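Local coordinates for protein DJ-1 homolog D (Arabidopsis thaliana, PDB 4OGG) that belongs to the DJ-1/PfpI family and carries two successive domains of that family, each built on a mixed sheet packed between helices, at residues 197-202 with 226-231; 263-268 with 291-296. One frame throughout, in Å; residues are numbered along the deposited sequence.

How the contacts relate
The centres of the two contacts lie about 8 Å apart in the second of the two DJ-1/PfpI family units. Along the chain the whole of contact 1 comes before contact 2. Contact 1 joins strands 197-201 and 224-228, so it forms one border of the mixed six-stranded sheet. Contact 2 sets the loop between strands 259-260 and 275-278 against the start of helix 291-302. That loop also touches the edge strand: Thr263 N lies 3.2 Å from Ala227 O, a probable hydrogen bond. Leu268 and Leu199 meet between the contacts. Strand, loop and helix thus share one apolar layer on the Leu199 and Val228 face of the sheet.

Contact 1. Residues 197-202 with 226-231; sequences RILFLC and DAVCPE
Strands 197-201 and 226-228 run parallel, their axes 24° apart and 4.7 Å at closest approach. Leu199 pairs with Asp226, Phe200 with Ala227 and Leu201 with Val228. Four backbone hydrogen bonds join them. Asp226 N donates to Ile198 O at 2.9 Å, and Phe200 N donates to Asp226 O. Val228 N then reaches Phe200 O at 3.1 Å, almost straight at 172°. Cys202, the residue after strand 197-201, completes the series with its N on Val228 O. This is the outer strand pair of the Rossmann-like DJ-1/PfpI sheet, with helix 208-221 making the right-handed beta-alpha-beta crossover between its strands. Leu199, Leu201, Asp226 and Val228 lie on one face. There Leu199 CD1 lies 3.8 Å from Val228 CG2, the two side chains crossing at about a right angle. Leu199 chi2 of 66° turns CD1 toward Val228. Leu201 CD2 touches the same Val228 methyl more loosely. On the other face Cys202 SG rests 3.8 Å from Ala227 CB, and Phe215 of helix 208-221 meets the Phe200 ring edge-to-face. Arg197 NH2 and Asp226 OD2 make a long salt bridge of 3.6 Å, the oxygen well out of the guanidinium plane. Stronger partners hold both ends: Arg197 NE bonds to Ser272 O, and Asp226 OD2 to Tyr273 OH.

Contact 2. Residues 263-268 with 291-296; sequences TNFDDL and EHVLNI
Phe265 is the main bump of this contact. Its ring reaches from the irregular loop 263-268 to the first turns of helix 291-302 and fits among His292, Val293 and Ile296. The backbones stay well apart, with the CA atoms of Phe265 and His292 9.2 Å from each other, so side chains alone bridge the gap. Phe265 CG, anti to the backbone N (chi1 -171°), is placed out toward the helix, and CE1, CZ and CE2 at the far end of the ring do the touching. CE1 meets His292 CB at 3.5 Å. That carbon sits at the ring edge, in its plane. CZ lies 3.8 Å from Val293 CG2 and 3.7 Å from Ile296 CD1. These two methyls approach the ring obliquely, and both also reach CE2. The hollow is therefore made by neighbours His292 and Val293 and by Ile296, one helical turn beyond His292. The His292 imidazole turns away from the loop, and its CB forms the wall. Leu268 adds a smaller bump: its CD2 lies 4.1 Å from Ile296 CD1, and the two side chains cross at about a right angle. Ile296 CD1 is thus touched by both loop residues. Further in, Phe265 and Leu268 pack on Val228 of the edge strand, and Val293 packs on Leu201 and on Ile316 of helix 314-320. Asn290 OD1 accepts a hydrogen bond from Val293 N and a weak one from His292 N, as an N-cap residue does. The arrangement is that of an alpha/beta sandwich in the DJ-1/PfpI fold, where a loop and a helix start cover the border of the central sheet.

Contact 1. Residues 197-202 with 226-231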
loop_
_atom_site.group_PDB
_atom_site.type_symbol
_atom_site.label_atom_id
_atom_site.label_comp_id
_atom_site.label_asym_id
_atom_site.label_seq_id
_atom_site.Cartn_x
_atom_site.Cartn_y
_atom_site.Cartn_z
ATOM N N ARG C 197 37.498 8.172 -6.701
ATOM C CA ARG C 197 36.345 8.992 -6.348
ATOM C C ARG C 197 35.274 8.731 -7.402
ATOM O O ARG C 197 35.522 8.884 -8.600
ATOM C CB ARG C 197 36.719 10.475 -6.339
ATOM C CG ARG C 197 37.639 10.873 -5.200
ATOM C CD ARG C 197 38.130 12.303 -5.364
ATOM N NE ARG C 197 37.036 13.271 -5.404
ATOM C CZ ARG C 197 36.245 13.551 -4.375
ATOM N NH1 ARG C 197 36.419 12.936 -3.212
ATOM N NH2 ARG C 197 35.283 14.454 -4.504
ATOM N N ILE C 198 34.088 8.333 -6.953
ATOM C CA ILE C 198 32.993 8.021 -7.864
ATOM C C ILE C 198 31.776 8.910 -7.621
ATOM O O ILE C 198 31.395 9.151 -6.476
ATOM C CB ILE C 198 32.560 6.544 -7.705
ATOM C CG1 ILE C 198 33.796 5.641 -7.635
ATOM C CG2 ILE C 198 31.662 6.134 -8.862
ATOM C CD1 ILE C 198 34.679 5.693 -8.858
ATOM N N LEU C 199 31.175 9.394 -8.707
ATOM C CA LEU C 199 29.990 10.245 -8.624
ATOM C C LEU C 199 28.754 9.507 -9.130
ATOM O O LEU C 199 28.779 8.903 -10.199
ATOM C CB LEU C 199 30.178 11.519 -9.455
ATOM C CG LEU C 199 28.954 12.439 -9.530
ATOM C CD1 LEU C 199 28.656 13.005 -8.154
ATOM C CD2 LEU C 199 29.207 13.563 -10.519
ATOM N N PHE C 200 27.677 9.561 -8.352
ATOM C CA PHE C 200 26.418 8.914 -8.716
ATOM C C PHE C 200 25.374 9.962 -9.066
ATOM O O PHE C 200 25.105 10.857 -8.268
ATOM C CB PHE C 200 25.886 8.078 -7.549
ATOM C CG PHE C 200 26.350 6.654 -7.552
ATOM C CD1 PHE C 200 27.704 6.344 -7.482
ATOM C CD2 PHE C 200 25.425 5.615 -7.610
ATOM C CE1 PHE C 200 28.131 5.017 -7.467
ATOM C CE2 PHE C 200 25.840 4.288 -7.595
ATOM C CZ PHE C 200 27.196 3.987 -7.523
ATOM N N LEU C 201 24.792 9.855 -10.257
ATOM C CA LEU C 201 23.750 10.787 -10.679
ATOM C C LEU C 201 22.420 10.194 -10.230
ATOM O O LEU C 201 21.907 9.260 -10.847
ATOM C CB LEU C 201 23.770 10.957 -12.197
ATOM C CG LEU C 201 25.006 11.671 -12.750
ATOM C CD1 LEU C 201 25.022 11.598 -14.266
ATOM C CD2 LEU C 201 24.992 13.120 -12.275
ATOM N N CYS C 202 21.875 10.741 -9.149
ATOM C CA CYS C 202 20.626 10.256 -8.580
ATOM C C CYS C 202 19.428 11.154 -8.858
ATOM O O CYS C 202 19.568 12.261 -9.384
ATOM C CB CYS C 202 20.783 10.086 -7.067
ATOM S SG CYS C 202 22.148 8.998 -6.578
ATOM N N ASP C 226 30.162 9.668 -3.948
ATOM C CA ASP C 226 29.224 10.753 -3.689
ATOM C C ASP C 226 27.959 10.597 -4.523
ATOM O O ASP C 226 27.996 10.078 -5.635
ATOM C CB ASP C 226 29.872 12.109 -3.994
ATOM C CG ASP C 226 31.113 12.364 -3.161
ATOM O OD1 ASP C 226 31.060 12.153 -1.932
ATOM O OD2 ASP C 226 32.141 12.782 -3.735
ATOM N N ALA C 227 26.842 11.056 -3.974
ATOM C CA ALA C 227 25.556 10.976 -4.655
ATOM C C ALA C 227 24.947 12.369 -4.729
ATOM O O ALA C 227 24.858 13.068 -3.718
ATOM C CB ALA C 227 24.625 10.030 -3.901
ATOM N N VAL C 228 24.531 12.770 -5.926
ATOM C CA VAL C 228 23.933 14.087 -6.114
ATOM C C VAL C 228 22.646 14.025 -6.929
ATOM O O VAL C 228 22.405 13.072 -7.669
ATOM C CB VAL C 228 24.902 15.050 -6.831
ATOM C CG1 VAL C 228 26.204 15.159 -6.046
ATOM C CG2 VAL C 228 25.165 14.563 -8.252
ATOM N N CYS C 229 21.831 15.064 -6.779
ATOM C CA CYS C 229 20.566 15.193 -7.490
ATOM C C CYS C 229 20.274 16.680 -7.634
ATOM O O CYS C 229 20.448 17.447 -6.689
ATOM C CB CYS C 229 19.433 14.524 -6.705
ATOM S SG CYS C 229 17.772 14.804 -7.386
ATOM N N PRO C 230 19.841 17.113 -8.826
ATOM C CA PRO C 230 19.539 18.532 -9.031
ATOM C C PRO C 230 18.507 19.038 -8.025
ATOM O O PRO C 230 17.646 18.282 -7.571
ATOM C CB PRO C 230 19.014 18.564 -10.463
ATOM C CG PRO C 230 19.789 17.469 -11.119
ATOM C CD PRO C 230 19.724 16.364 -10.089
ATOM N N GLU C 231 18.605 20.317 -7.678
ATOM C CA GLU C 231 17.680 20.944 -6.737
ATOM C C GLU C 231 17.755 20.396 -5.317
ATOM O O GLU C 231 17.050 20.878 -4.430
ATOM C CB GLU C 231 16.241 20.827 -7.248
ATOM C CG GLU C 231 15.977 21.586 -8.538
ATOM C CD GLU C 231 14.544 21.443 -9.015
ATOM O OE1 GLU C 231 13.623 21.825 -8.261
ATOM O OE2 GLU C 231 14.340 20.946 -10.143
#

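Contact 2. Residues 263-268 with 291-296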
loop_
_atom_site.group_PDB
_atom_site.type_symbol
_atom_site.label_atom_id
_atom_site.label_comp_id
_atom_site.label_asym_id
_atom_site.label_seq_id
_atom_site.Cartn_x
_atom_site.Cartn_y
_atom_site.Cartn_z
ATOM N N THR C 263 26.371 14.885 -1.630
ATOM C CA THR C 263 27.005 16.092 -2.145
ATOM C C THR C 263 26.025 17.031 -2.842
ATOM O O THR C 263 24.966 16.609 -3.306
ATOM C CB THR C 263 28.119 15.728 -3.140
ATOM O OG1 THR C 263 28.917 14.671 -2.593
ATOM C CG2 THR C 263 29.005 16.934 -3.414
ATOM N N ASN C 264 26.384 18.309 -2.912
ATOM C CA ASN C 264 25.534 19.295 -3.565
ATOM C C ASN C 264 25.826 19.313 -5.059
ATOM O O ASN C 264 26.982 19.397 -5.477
ATOM C CB ASN C 264 25.767 20.693 -2.979
ATOM C CG ASN C 264 25.544 20.744 -1.481
ATOM O OD1 ASN C 264 24.636 20.104 -0.953
ATOM N ND2 ASN C 264 26.366 21.522 -0.789
ATOM N N PHE C 265 24.770 19.231 -5.860
ATOM C CA PHE C 265 24.908 19.233 -7.308
ATOM C C PHE C 265 25.571 20.525 -7.786
ATOM O O PHE C 265 26.382 20.508 -8.711
ATOM C CB PHE C 265 23.529 19.057 -7.954
ATOM C CG PHE C 265 23.575 18.834 -9.438
ATOM C CD1 PHE C 265 23.593 19.911 -10.320
ATOM C CD2 PHE C 265 23.608 17.544 -9.957
ATOM C CE1 PHE C 265 23.639 19.705 -11.697
ATOM C CE2 PHE C 265 23.656 17.326 -11.331
ATOM C CZ PHE C 265 23.672 18.409 -12.204
ATOM N N ASP C 266 25.232 21.639 -7.145
ATOM C CA ASP C 266 25.804 22.933 -7.508
ATOM C C ASP C 266 27.322 22.892 -7.364
ATOM O O ASP C 266 28.052 23.014 -8.348
ATOM C CB ASP C 266 25.243 24.039 -6.609
ATOM C CG ASP C 266 23.730 24.106 -6.643
ATOM O OD1 ASP C 266 23.163 24.237 -7.748
ATOM O OD2 ASP C 266 23.109 24.029 -5.560
ATOM N N ASP C 267 27.786 22.724 -6.129
ATOM C CA ASP C 267 29.214 22.657 -5.840
ATOM C C ASP C 267 29.712 21.269 -6.219
ATOM O O ASP C 267 29.897 20.408 -5.355
ATOM C CB ASP C 267 29.461 22.892 -4.348
ATOM C CG ASP C 267 28.583 23.986 -3.776
ATOM O OD1 ASP C 267 28.596 25.111 -4.319
ATOM O OD2 ASP C 267 27.881 23.717 -2.778
ATOM N N LEU C 268 29.928 21.051 -7.511
ATOM C CA LEU C 268 30.386 19.753 -7.981
ATOM C C LEU C 268 31.423 19.879 -9.090
ATOM O O LEU C 268 31.133 20.388 -10.173
ATOM C CB LEU C 268 29.189 18.941 -8.480
ATOM C CG LEU C 268 29.408 17.458 -8.775
ATOM C CD1 LEU C 268 29.797 16.733 -7.496
ATOM C CD2 LEU C 268 28.133 16.867 -9.354
ATOM N N GLU C 291 20.046 20.013 -18.497
ATOM C CA GLU C 291 21.253 20.345 -19.252
ATOM C C GLU C 291 22.536 20.208 -18.435
ATOM O O GLU C 291 23.573 19.809 -18.962
ATOM C CB GLU C 291 21.155 21.770 -19.808
ATOM C CG GLU C 291 20.086 21.949 -20.873
ATOM C CD GLU C 291 20.281 21.013 -22.051
ATOM O OE1 GLU C 291 21.389 21.005 -22.628
ATOM O OE2 GLU C 291 19.326 20.287 -22.401
ATOM N N HIS C 292 22.467 20.543 -17.152
ATOM C CA HIS C 292 23.639 20.444 -16.290
ATOM C C HIS C 292 24.070 18.991 -16.147
ATOM O O HIS C 292 25.261 18.689 -16.081
ATOM C CB HIS C 292 23.334 21.048 -14.918
ATOM C CG HIS C 292 22.997 22.506 -14.963
ATOM N ND1 HIS C 292 22.630 23.221 -13.844
ATOM C CD2 HIS C 292 22.970 23.384 -15.995
ATOM C CE1 HIS C 292 22.389 24.476 -14.184
ATOM N NE2 HIS C 292 22.588 24.600 -15.484
ATOM N N VAL C 293 23.093 18.089 -16.107
ATOM C CA VAL C 293 23.379 16.666 -15.987
ATOM C C VAL C 293 24.035 16.163 -17.267
ATOM O O VAL C 293 24.995 15.394 -17.226
ATOM C CB VAL C 293 22.087 15.854 -15.735
ATOM C CG1 VAL C 293 22.373 14.362 -15.848
ATOM C CG2 VAL C 293 21.531 16.179 -14.360
ATOM N N LEU C 294 23.509 16.603 -18.406
ATOM C CA LEU C 294 24.049 16.193 -19.693
ATOM C C LEU C 294 25.496 16.657 -19.841
ATOM O O LEU C 294 26.331 15.948 -20.403
ATOM C CB LEU C 294 23.196 16.763 -20.828
ATOM C CG LEU C 294 21.718 16.354 -20.826
ATOM C CD1 LEU C 294 21.013 16.982 -22.015
ATOM C CD2 LEU C 294 21.603 14.841 -20.879
ATOM N N ASN C 295 25.785 17.849 -19.328
ATOM C CA ASN C 295 27.131 18.415 -19.399
ATOM C C ASN C 295 28.132 17.538 -18.650
ATOM O O ASN C 295 29.255 17.329 -19.113
ATOM C CB ASN C 295 27.142 19.829 -18.808
ATOM C CG ASN C 295 26.481 20.851 -19.718
ATOM O OD1 ASN C 295 26.195 21.974 -19.300
ATOM N ND2 ASN C 295 26.245 20.470 -20.968
ATOM N N ILE C 296 27.719 17.026 -17.496
ATOM C CA ILE C 296 28.576 16.166 -16.684
ATOM C C ILE C 296 28.888 14.875 -17.434
ATOM O O ILE C 296 30.021 14.396 -17.421
ATOM C CB ILE C 296 27.900 15.826 -15.339
ATOM C CG1 ILE C 296 27.721 17.105 -14.517
ATOM C CG2 ILE C 296 28.735 14.808 -14.573
ATOM C CD1 ILE C 296 26.893 16.924 -13.267
#